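Local coordinates for uncharacterized protein DUF1185 (Bordetella bronchiseptica RB50, PDB 3BYQ) that is of unknown function but adopts a variant of the Bacillus chorismate mutase fold and may play a role in amino-acid metabolism, at residues B[29-43]-B[160-174]. Residues are numbered along the deposited sequence; the frame is centred on the assembly and turned at random.
With EDO (1,2-ethanediol), chain P; EDO (1,2-ethanediol), chain T; EDO (1,2-ethanediol), chain S; EDO (1,2-ethanediol), chain Y.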
ATOM      1  N   LEU B  29     -23.734  -9.320 -11.517  1.00 17.38           N
ATOM      2  CA  LEU B  29     -23.222  -8.116 -12.134  1.00 18.13           C
ATOM      3  C   LEU B  29     -21.847  -8.358 -12.731  1.00 19.57           C
ATOM      4  O   LEU B  29     -21.012  -9.013 -12.120  1.00 19.21           O
ATOM      5  CB  LEU B  29     -23.106  -7.007 -11.081  1.00 17.40           C
ATOM      6  CG  LEU B  29     -22.476  -5.694 -11.519  1.00 20.36           C
ATOM      7  CD1 LEU B  29     -23.289  -4.989 -12.626  1.00 19.66           C
ATOM      8  CD2 LEU B  29     -22.343  -4.851 -10.293  1.00 23.54           C
ATOM      9  N   LYS B  30     -21.614  -7.832 -13.930  1.00 16.97           N
ATOM     10  CA  LYS B  30     -20.270  -7.826 -14.497  1.00 18.58           C
ATOM     11  C   LYS B  30     -19.865  -6.371 -14.722  1.00 17.04           C
ATOM     12  O   LYS B  30     -20.640  -5.564 -15.265  1.00 17.10           O
ATOM     13  CB  LYS B  30     -20.140  -8.576 -15.791  1.00 19.13           C
ATOM     14  CG  LYS B  30     -20.476 -10.014 -15.662  1.00 20.44           C
ATOM     15  CD  LYS B  30     -20.038 -10.798 -16.903  1.00 28.90           C
ATOM     16  CE  LYS B  30     -20.596 -12.186 -16.836  1.00 43.10           C
ATOM     17  NZ  LYS B  30     -19.965 -13.104 -17.818  1.00 45.85           N
ATOM     18  N   LEU B  31     -18.675  -6.070 -14.227  1.00 16.39           N
ATOM     19  CA  LEU B  31     -18.004  -4.766 -14.456  1.00 18.41           C
ATOM     20  C   LEU B  31     -16.669  -5.093 -15.106  1.00 20.06           C
ATOM     21  O   LEU B  31     -15.952  -5.962 -14.633  1.00 20.47           O
ATOM     22  CB  LEU B  31     -17.771  -4.014 -13.144  1.00 21.08           C
ATOM     23  CG  LEU B  31     -19.012  -3.555 -12.367  1.00 24.02           C
ATOM     24  CD1 LEU B  31     -18.626  -2.933 -11.040  1.00 19.33           C
ATOM     25  CD2 LEU B  31     -19.886  -2.601 -13.158  1.00 22.07           C
ATOM     26  N   ALA B  32     -16.309  -4.351 -16.145  1.00 18.41           N
ATOM     27  CA  ALA B  32     -15.075  -4.655 -16.892  1.00 20.40           C
ATOM     28  C   ALA B  32     -14.300  -3.400 -17.171  1.00 20.96           C
ATOM     29  O   ALA B  32     -14.895  -2.334 -17.400  1.00 17.15           O
ATOM     30  CB  ALA B  32     -15.412  -5.386 -18.210  1.00 20.23           C
ATOM     31  N   ALA B  33     -12.969  -3.521 -17.141  1.00 19.53           N
ATOM     32  CA  ALA B  33     -12.105  -2.354 -17.405  1.00 17.14           C
ATOM     33  C   ALA B  33     -11.081  -2.775 -18.441  1.00 19.39           C
ATOM     34  O   ALA B  33     -10.580  -3.879 -18.395  1.00 19.28           O
ATOM     35  CB  ALA B  33     -11.409  -1.888 -16.133  1.00 18.47           C
ATOM     36  N   SER B  34     -10.849  -1.877 -19.394  1.00 17.53           N
ATOM     37  CA  SER B  34      -9.835  -2.054 -20.422  1.00 19.17           C
ATOM     38  C   SER B  34      -8.877  -0.894 -20.246  1.00 21.34           C
ATOM     39  O   SER B  34      -9.285   0.252 -20.326  1.00 18.38           O
ATOM     40  CB  SER B  34     -10.444  -2.029 -21.829  1.00 21.65           C
ATOM     41  OG  SER B  34      -9.466  -2.291 -22.854  1.00 19.13           O
ATOM     42  N   CYS B  35      -7.608  -1.234 -20.020  1.00 20.23           N
ATOM     43  CA  CYS B  35      -6.536  -0.265 -19.780  1.00 18.62           C
ATOM     44  C   CYS B  35      -5.401  -0.432 -20.780  1.00 17.54           C
ATOM     45  O   CYS B  35      -5.072  -1.563 -21.224  1.00 19.25           O
ATOM     46  CB  CYS B  35      -5.925  -0.499 -18.405  1.00 20.25           C
ATOM     47  SG  CYS B  35      -7.138  -0.496 -17.004  1.00 29.19           S
ATOM     48  N   ALA B  36      -4.792   0.702 -21.100  1.00 18.15           N
ATOM     49  CA  ALA B  36      -3.598   0.758 -21.937  1.00 14.55           C
ATOM     50  C   ALA B  36      -2.569   1.683 -21.283  1.00 14.33           C
ATOM     51  O   ALA B  36      -2.907   2.807 -20.851  1.00 17.13           O
ATOM     52  CB  ALA B  36      -3.913   1.271 -23.346  1.00 14.69           C
ATOM     53  N   VAL B  37      -1.326   1.193 -21.287  1.00 14.69           N
ATOM     54  CA  VAL B  37      -0.165   1.908 -20.774  1.00 15.66           C
ATOM     55  C   VAL B  37       0.604   2.399 -21.973  1.00 15.21           C
ATOM     56  O   VAL B  37       1.017   1.613 -22.808  1.00 17.23           O
ATOM     57  CB  VAL B  37       0.729   1.024 -19.908  1.00 17.15           C
ATOM     58  CG1 VAL B  37       1.941   1.798 -19.441  1.00 16.98           C
ATOM     59  CG2 VAL B  37      -0.054   0.465 -18.708  1.00 15.52           C
ATOM     60  N   ILE B  38       0.719   3.719 -22.070  1.00 15.59           N
ATOM     61  CA  ILE B  38       1.403   4.370 -23.182  1.00 14.72           C
ATOM     62  C   ILE B  38       2.517   5.292 -22.720  1.00 15.44           C
ATOM     63  O   ILE B  38       2.561   5.696 -21.596  1.00 15.63           O
ATOM     64  CB  ILE B  38       0.443   5.123 -24.117  1.00 15.79           C
ATOM     65  CG1 ILE B  38      -0.030   6.473 -23.537  1.00 16.23           C
ATOM     66  CG2 ILE B  38      -0.763   4.229 -24.500  1.00 14.81           C
ATOM     67  CD1 ILE B  38      -0.735   7.416 -24.581  1.00 15.15           C
ATOM     68  N   ARG B  39       3.470   5.538 -23.607  1.00 16.86           N
ATOM     69  CA  ARG B  39       4.537   6.483 -23.313  1.00 16.53           C
ATOM     70  C   ARG B  39       3.924   7.866 -23.251  1.00 17.68           C
ATOM     71  O   ARG B  39       3.028   8.202 -24.031  1.00 18.54           O
ATOM     72  CB  ARG B  39       5.605   6.441 -24.410  1.00 16.97           C
ATOM     73  CG  ARG B  39       6.789   7.338 -24.124  1.00 21.66           C
ATOM     74  CD  ARG B  39       7.898   7.124 -25.142  1.00 22.46           C
ATOM     75  NE  ARG B  39       7.478   7.511 -26.475  1.00 19.48           N
ATOM     76  CZ  ARG B  39       7.463   8.763 -26.941  1.00 20.81           C
ATOM     77  NH1 ARG B  39       7.793   9.769 -26.156  1.00 24.29           N
ATOM     78  NH2 ARG B  39       7.064   8.989 -28.196  1.00 27.12           N
ATOM     79  N   ASN B  40       4.418   8.673 -22.322  1.00 17.95           N
ATOM     80  CA  ASN B  40       3.999  10.055 -22.223  1.00 15.87           C
ATOM     81  C   ASN B  40       4.943  10.929 -23.036  1.00 15.94           C
ATOM     82  O   ASN B  40       6.070  11.149 -22.616  1.00 18.52           O
ATOM     83  CB  ASN B  40       4.027  10.539 -20.766  1.00 16.73           C
ATOM     84  CG  ASN B  40       3.471  11.929 -20.590  1.00 19.25           C
ATOM     85  OD1 ASN B  40       3.237  12.633 -21.559  1.00 19.61           O
ATOM     86  ND2 ASN B  40       3.239  12.324 -19.339  1.00 16.23           N
ATOM     87  N   PRO B  41       4.498  11.453 -24.194  1.00 16.16           N
ATOM     88  CA  PRO B  41       5.428  12.270 -24.992  1.00 15.73           C
ATOM     89  C   PRO B  41       5.820  13.625 -24.384  1.00 15.99           C
ATOM     90  O   PRO B  41       6.708  14.301 -24.936  1.00 17.11           O
ATOM     91  CB  PRO B  41       4.644  12.536 -26.286  1.00 17.18           C
ATOM     92  CG  PRO B  41       3.519  11.636 -26.273  1.00 18.59           C
ATOM     93  CD  PRO B  41       3.180  11.401 -24.837  1.00 17.87           C
ATOM     94  N   TYR B  42       5.147  14.020 -23.291  1.00 16.74           N
ATOM     95  CA  TYR B  42       5.368  15.321 -22.618  1.00 14.98           C
ATOM     96  C   TYR B  42       5.953  15.259 -21.221  1.00 16.71           C
ATOM     97  O   TYR B  42       6.065  16.290 -20.537  1.00 21.08           O
ATOM     98  CB  TYR B  42       4.049  16.099 -22.592  1.00 17.31           C
ATOM     99  CG  TYR B  42       3.465  16.133 -23.972  1.00 18.30           C
ATOM    100  CD1 TYR B  42       4.023  16.939 -24.949  1.00 17.67           C
ATOM    101  CD2 TYR B  42       2.396  15.320 -24.324  1.00 18.79           C
ATOM    102  CE1 TYR B  42       3.519  16.944 -26.240  1.00 20.83           C
ATOM    103  CE2 TYR B  42       1.897  15.317 -25.594  1.00 17.52           C
ATOM    104  CZ  TYR B  42       2.472  16.129 -26.557  1.00 18.41           C
ATOM    105  OH  TYR B  42       1.978  16.161 -27.838  1.00 23.87           O
ATOM    106  N   ALA B  43       6.272  14.042 -20.793  1.00 19.94           N
ATOM    107  CA  ALA B  43       6.822  13.822 -19.440  1.00 21.20           C
ATOM    108  C   ALA B  43       8.060  14.644 -19.297  1.00 20.11           C
ATOM    109  O   ALA B  43       8.933  14.650 -20.196  1.00 18.89           O
ATOM    110  CB  ALA B  43       7.181  12.359 -19.206  1.00 21.50           C
ATOM    111  N   ARG B 160       7.343   8.062 -16.846  1.00 15.70           N
ATOM    112  CA  ARG B 160       7.192   8.698 -18.157  1.00 16.05           C
ATOM    113  C   ARG B 160       6.120   8.033 -19.024  1.00 16.37           C
ATOM    114  O   ARG B 160       6.171   8.065 -20.241  1.00 18.34           O
ATOM    115  CB  ARG B 160       8.567   8.745 -18.846  1.00 17.05           C
ATOM    116  CG  ARG B 160       9.582   9.541 -18.026  1.00 20.38           C
ATOM    117  CD  ARG B 160      10.938   9.613 -18.649  1.00 30.68           C
ATOM    118  NE  ARG B 160      11.703   8.410 -18.385  1.00 46.49           N
ATOM    119  CZ  ARG B 160      12.115   8.056 -17.174  1.00 53.98           C
ATOM    120  NH1 ARG B 160      11.796   8.778 -16.099  1.00 50.83           N
ATOM    121  NH2 ARG B 160      12.805   6.949 -17.040  1.00 60.13           N
ATOM    122  N   GLU B 161       5.152   7.445 -18.342  1.00 16.65           N
ATOM    123  CA  GLU B 161       3.998   6.789 -18.965  1.00 17.10           C
ATOM    124  C   GLU B 161       2.689   7.335 -18.460  1.00 18.42           C
ATOM    125  O   GLU B 161       2.620   8.121 -17.510  1.00 16.09           O
ATOM    126  CB  GLU B 161       4.013   5.295 -18.703  1.00 18.20           C
ATOM    127  CG  GLU B 161       5.245   4.605 -19.197  1.00 15.65           C
ATOM    128  CD  GLU B 161       5.204   3.125 -18.991  1.00 20.14           C
ATOM    129  OE1 GLU B 161       4.807   2.690 -17.870  1.00 18.40           O
ATOM    130  OE2 GLU B 161       5.651   2.389 -19.913  1.00 21.03           O
ATOM    131  N   ILE B 162       1.643   6.919 -19.154  1.00 17.31           N
ATOM    132  CA  ILE B 162       0.250   7.201 -18.760  1.00 16.62           C
ATOM    133  C   ILE B 162      -0.575   5.948 -18.964  1.00 15.84           C
ATOM    134  O   ILE B 162      -0.348   5.200 -19.939  1.00 19.06           O
ATOM    135  CB  ILE B 162      -0.441   8.321 -19.585  1.00 15.82           C
ATOM    136  CG1 ILE B 162       0.427   9.581 -19.698  1.00 21.22           C
ATOM    137  CG2 ILE B 162      -1.854   8.656 -18.963  1.00 15.62           C
ATOM    138  CD1 ILE B 162       0.033  10.542 -20.892  1.00 17.92           C
ATOM    139  N   LEU B 163      -1.443   5.673 -17.990  1.00 16.19           N
ATOM    140  CA  LEU B 163      -2.399   4.555 -18.053  1.00 16.25           C
ATOM    141  C   LEU B 163      -3.767   5.165 -18.286  1.00 18.67           C
ATOM    142  O   LEU B 163      -4.215   6.048 -17.540  1.00 15.75           O
ATOM    143  CB  LEU B 163      -2.358   3.752 -16.735  1.00 16.43           C
ATOM    144  CG  LEU B 163      -3.212   2.467 -16.690  1.00 17.61           C
ATOM    145  CD1 LEU B 163      -2.760   1.610 -15.487  1.00 21.94           C
ATOM    146  CD2 LEU B 163      -4.690   2.784 -16.546  1.00 17.32           C
ATOM    147  N   PHE B 164      -4.382   4.785 -19.401  1.00 17.98           N
ATOM    148  CA  PHE B 164      -5.736   5.216 -19.753  1.00 15.35           C
ATOM    149  C   PHE B 164      -6.663   4.025 -19.684  1.00 16.34           C
ATOM    150  O   PHE B 164      -6.314   2.947 -20.128  1.00 16.86           O
ATOM    151  CB  PHE B 164      -5.765   5.804 -21.165  1.00 15.21           C
ATOM    152  CG  PHE B 164      -5.051   7.145 -21.304  1.00 15.89           C
ATOM    153  CD1 PHE B 164      -5.539   8.260 -20.634  1.00 16.39           C
ATOM    154  CD2 PHE B 164      -3.979   7.307 -22.152  1.00 16.77           C
ATOM    155  CE1 PHE B 164      -4.942   9.496 -20.767  1.00 20.62           C
ATOM    156  CE2 PHE B 164      -3.363   8.560 -22.301  1.00 17.21           C
ATOM    157  CZ  PHE B 164      -3.858   9.652 -21.591  1.00 19.83           C
ATOM    158  N   ALA B 165      -7.870   4.262 -19.175  1.00 16.45           N
ATOM    159  CA  ALA B 165      -8.836   3.202 -18.977  1.00 16.82           C
ATOM    160  C   ALA B 165     -10.275   3.578 -19.246  1.00 16.36           C
ATOM    161  O   ALA B 165     -10.685   4.749 -19.037  1.00 16.73           O
ATOM    162  CB  ALA B 165      -8.732   2.699 -17.506  1.00 17.24           C
ATOM    163  N   LEU B 166     -11.025   2.573 -19.687  1.00 17.58           N
ATOM    164  CA  LEU B 166     -12.477   2.707 -19.818  1.00 17.77           C
ATOM    165  C   LEU B 166     -13.086   1.572 -19.023  1.00 18.35           C
ATOM    166  O   LEU B 166     -12.489   0.489 -18.892  1.00 17.19           O
ATOM    167  CB  LEU B 166     -12.929   2.609 -21.263  1.00 17.86           C
ATOM    168  CG  LEU B 166     -12.457   3.738 -22.191  1.00 16.79           C
ATOM    169  CD1 LEU B 166     -12.929   3.501 -23.615  1.00 17.07           C
ATOM    170  CD2 LEU B 166     -12.933   5.070 -21.677  1.00 16.83           C
ATOM    171  N   VAL B 167     -14.282   1.816 -18.527  1.00 16.27           N
ATOM    172  CA  VAL B 167     -15.051   0.846 -17.779  1.00 15.48           C
ATOM    173  C   VAL B 167     -16.465   0.750 -18.337  1.00 17.83           C
ATOM    174  O   VAL B 167     -17.074   1.744 -18.661  1.00 17.37           O
ATOM    175  CB  VAL B 167     -15.137   1.219 -16.286  1.00 18.36           C
ATOM    176  CG1 VAL B 167     -16.024   0.215 -15.499  1.00 18.58           C
ATOM    177  CG2 VAL B 167     -13.742   1.313 -15.675  1.00 20.68           C
HETATM  178  N   MSE B 168     -16.952  -0.491 -18.457  1.00 16.08           N
HETATM  179  CA  MSE B 168     -18.363  -0.768 -18.757  1.00 19.04           C
HETATM  180  C   MSE B 168     -18.866  -1.863 -17.841  1.00 19.71           C
HETATM  181  O   MSE B 168     -18.096  -2.724 -17.403  1.00 19.11           O
HETATM  182  CB  MSE B 168     -18.626  -1.187 -20.192  1.00 17.14           C
HETATM  183  CG  MSE B 168     -18.288  -0.102 -21.230  1.00 22.72           C
HETATM  184 SE   MSE B 168     -18.746  -0.774 -22.981  0.75 14.71          SE
HETATM  185  CE  MSE B 168     -17.808   0.552 -24.018  1.00 17.63           C
ATOM    186  N   GLY B 169     -20.160  -1.828 -17.602  1.00 17.27           N
ATOM    187  CA  GLY B 169     -20.824  -2.793 -16.733  1.00 16.69           C
ATOM    188  C   GLY B 169     -22.242  -3.071 -17.174  1.00 17.22           C
ATOM    189  O   GLY B 169     -22.813  -2.312 -17.954  1.00 18.31           O
ATOM    190  N   THR B 170     -22.798  -4.152 -16.616  1.00 16.38           N
ATOM    191  CA  THR B 170     -24.056  -4.744 -17.112  1.00 17.18           C
ATOM    192  C   THR B 170     -25.341  -4.440 -16.349  1.00 18.62           C
ATOM    193  O   THR B 170     -26.430  -4.753 -16.843  1.00 19.15           O
ATOM    194  CB  THR B 170     -23.932  -6.269 -17.192  1.00 18.99           C
ATOM    195  OG1 THR B 170     -23.745  -6.788 -15.864  1.00 17.53           O
ATOM    196  CG2 THR B 170     -22.789  -6.636 -18.081  1.00 19.92           C
ATOM    197  N   GLY B 171     -25.219  -3.812 -15.184  1.00 17.96           N
ATOM    198  CA  GLY B 171     -26.404  -3.516 -14.399  1.00 18.45           C
ATOM    199  C   GLY B 171     -26.183  -2.780 -13.111  1.00 18.43           C
ATOM    200  O   GLY B 171     -25.162  -2.144 -12.919  1.00 18.03           O
ATOM    201  N   ALA B 172     -27.168  -2.961 -12.234  1.00 17.94           N
ATOM    202  CA  ALA B 172     -27.240  -2.322 -10.911  1.00 17.51           C
ATOM    203  C   ALA B 172     -26.380  -3.026  -9.874  1.00 19.20           C
ATOM    204  O   ALA B 172     -25.941  -4.172 -10.070  1.00 18.64           O
ATOM    205  CB  ALA B 172     -28.686  -2.289 -10.440  1.00 17.96           C
ATOM    206  N   ARG B 173     -26.156  -2.347  -8.761  1.00 18.05           N
ATOM    207  CA  ARG B 173     -25.516  -3.011  -7.607  1.00 18.74           C
ATOM    208  C   ARG B 173     -26.314  -4.286  -7.274  1.00 16.00           C
ATOM    209  O   ARG B 173     -27.560  -4.312  -7.359  1.00 16.89           O
ATOM    210  CB  ARG B 173     -25.507  -2.142  -6.369  1.00 17.26           C
ATOM    211  CG  ARG B 173     -24.694  -0.856  -6.484  1.00 16.49           C
ATOM    212  CD  ARG B 173     -24.603  -0.078  -5.155  1.00 15.91           C
ATOM    213  NE  ARG B 173     -25.918   0.345  -4.692  1.00 16.23           N
ATOM    214  CZ  ARG B 173     -26.584   1.365  -5.207  1.00 17.54           C
ATOM    215  NH1 ARG B 173     -26.082   2.076  -6.200  1.00 18.38           N
ATOM    216  NH2 ARG B 173     -27.781   1.656  -4.723  1.00 18.67           N
ATOM    217  N   VAL B 174     -25.614  -5.306  -6.818  1.00 17.49           N
ATOM    218  CA  VAL B 174     -26.266  -6.622  -6.584  1.00 17.12           C
ATOM    219  C   VAL B 174     -27.356  -6.633  -5.539  1.00 17.91           C
ATOM    220  O   VAL B 174     -28.259  -7.457  -5.636  1.00 20.52           O
ATOM    221  CB  VAL B 174     -25.240  -7.770  -6.291  1.00 19.26           C
ATOM    222  CG1 VAL B 174     -24.373  -7.998  -7.542  1.00 20.19           C
ATOM    223  CG2 VAL B 174     -24.412  -7.394  -5.048  1.00 16.31           C
TER
HETATM  224  C1  EDO P 195     -26.959  -7.091 -10.814  1.00 25.68           C
HETATM  225  O1  EDO P 195     -26.629  -6.148 -11.835  1.00 22.83           O
HETATM  226  C2  EDO P 195     -28.266  -6.751 -10.160  1.00 32.15           C
HETATM  227  O2  EDO P 195     -29.314  -6.728 -11.137  1.00 34.30           O
HETATM  228  C1  EDO T 199     -26.803  -8.232 -14.727  1.00 40.50           C
HETATM  229  O1  EDO T 199     -26.039  -7.065 -14.433  1.00 22.77           O
HETATM  230  C2  EDO T 199     -28.084  -7.923 -15.497  1.00 39.72           C
HETATM  231  O2  EDO T 199     -28.178  -6.532 -15.771  1.00 52.19           O
HETATM  232  C1  EDO S 198      11.754  16.504 -21.299  1.00 36.68           C
HETATM  233  O1  EDO S 198      10.324  16.572 -21.233  1.00 35.11           O
HETATM  234  C2  EDO S 198      12.167  15.040 -21.312  1.00 33.62           C
HETATM  235  O2  EDO S 198      11.900  14.533 -22.634  1.00 34.33           O
HETATM  236  C1  EDO Y 204     -17.558 -14.793 -15.738  1.00 56.91           C
HETATM  237  O1  EDO Y 204     -18.855 -14.355 -15.372  1.00 51.70           O
HETATM  238  C2  EDO Y 204     -17.294 -16.070 -14.979  1.00 56.01           C
HETATM  239  O2  EDO Y 204     -18.157 -17.064 -15.524  1.00 67.56           O
HETATM  240  O   HOH W   1       4.179  10.439 -17.320  1.00 16.51           O
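I38 meets F164 at the ring edge: its CD1 lies in the ring plane, 3.7 Å from F164 CE2. The I38 chain reaches this edge because CG1 stands between the backbone N and the carbonyl carbon (chi1 77°). One face of the same ring carries CG2 of I162, 3.4 Å above the plane and toward the rim, so I38 of the partner strand borders the edge and I162 of F164's own strand a face. The CG1-CD1 branch of I162 goes across to the amide of N40, meeting it at a slant with CD1 3.7 Å from N40 CG. That amide is fixed at both ends: OD1 accepts from Y42 N, which approaches from above the amide plane, in an Asx turn, and ND2 donates to a water that in turn donates to E161 O.

On the face bearing C35, A165, V37 and L163, C35 SG lies 3.6 Å from A165 CB, and L163 CD2 reaches C35 CB. Near the C-terminal end of strand 29-39, where E161 opens strand 161-169, V37 CG1 packs 3.4 Å from E161 OE1; E161 OE2 makes a salt bridge to R8.

Between I38–I162 and A32–M168, every hydrogen-bonded pair of this antiparallel pairing has both its backbone bonds, the straightest being I38 N to I162 O (2.8 Å, N-H···O 174°). Beyond G169 the pattern changes: K30 N donates to the hydroxyl T170 OG1 (3.1 Å, 168°), while T170 N returns a bond to K30 O. L31 CD2 lies 3.7 Å from G169 CA, on the side where a CB would stand.

Strand 29-39 is held between 161-169 and 7-17, and 161-169 pairs in turn with 79-86. Helix 51-72 packs on the face bearing A32, S34 and L166, with S34 OG bonded to E67, while W98 stacks on F164; I149 and I151 of strand 147-151 touch V167 and A165 on the other face.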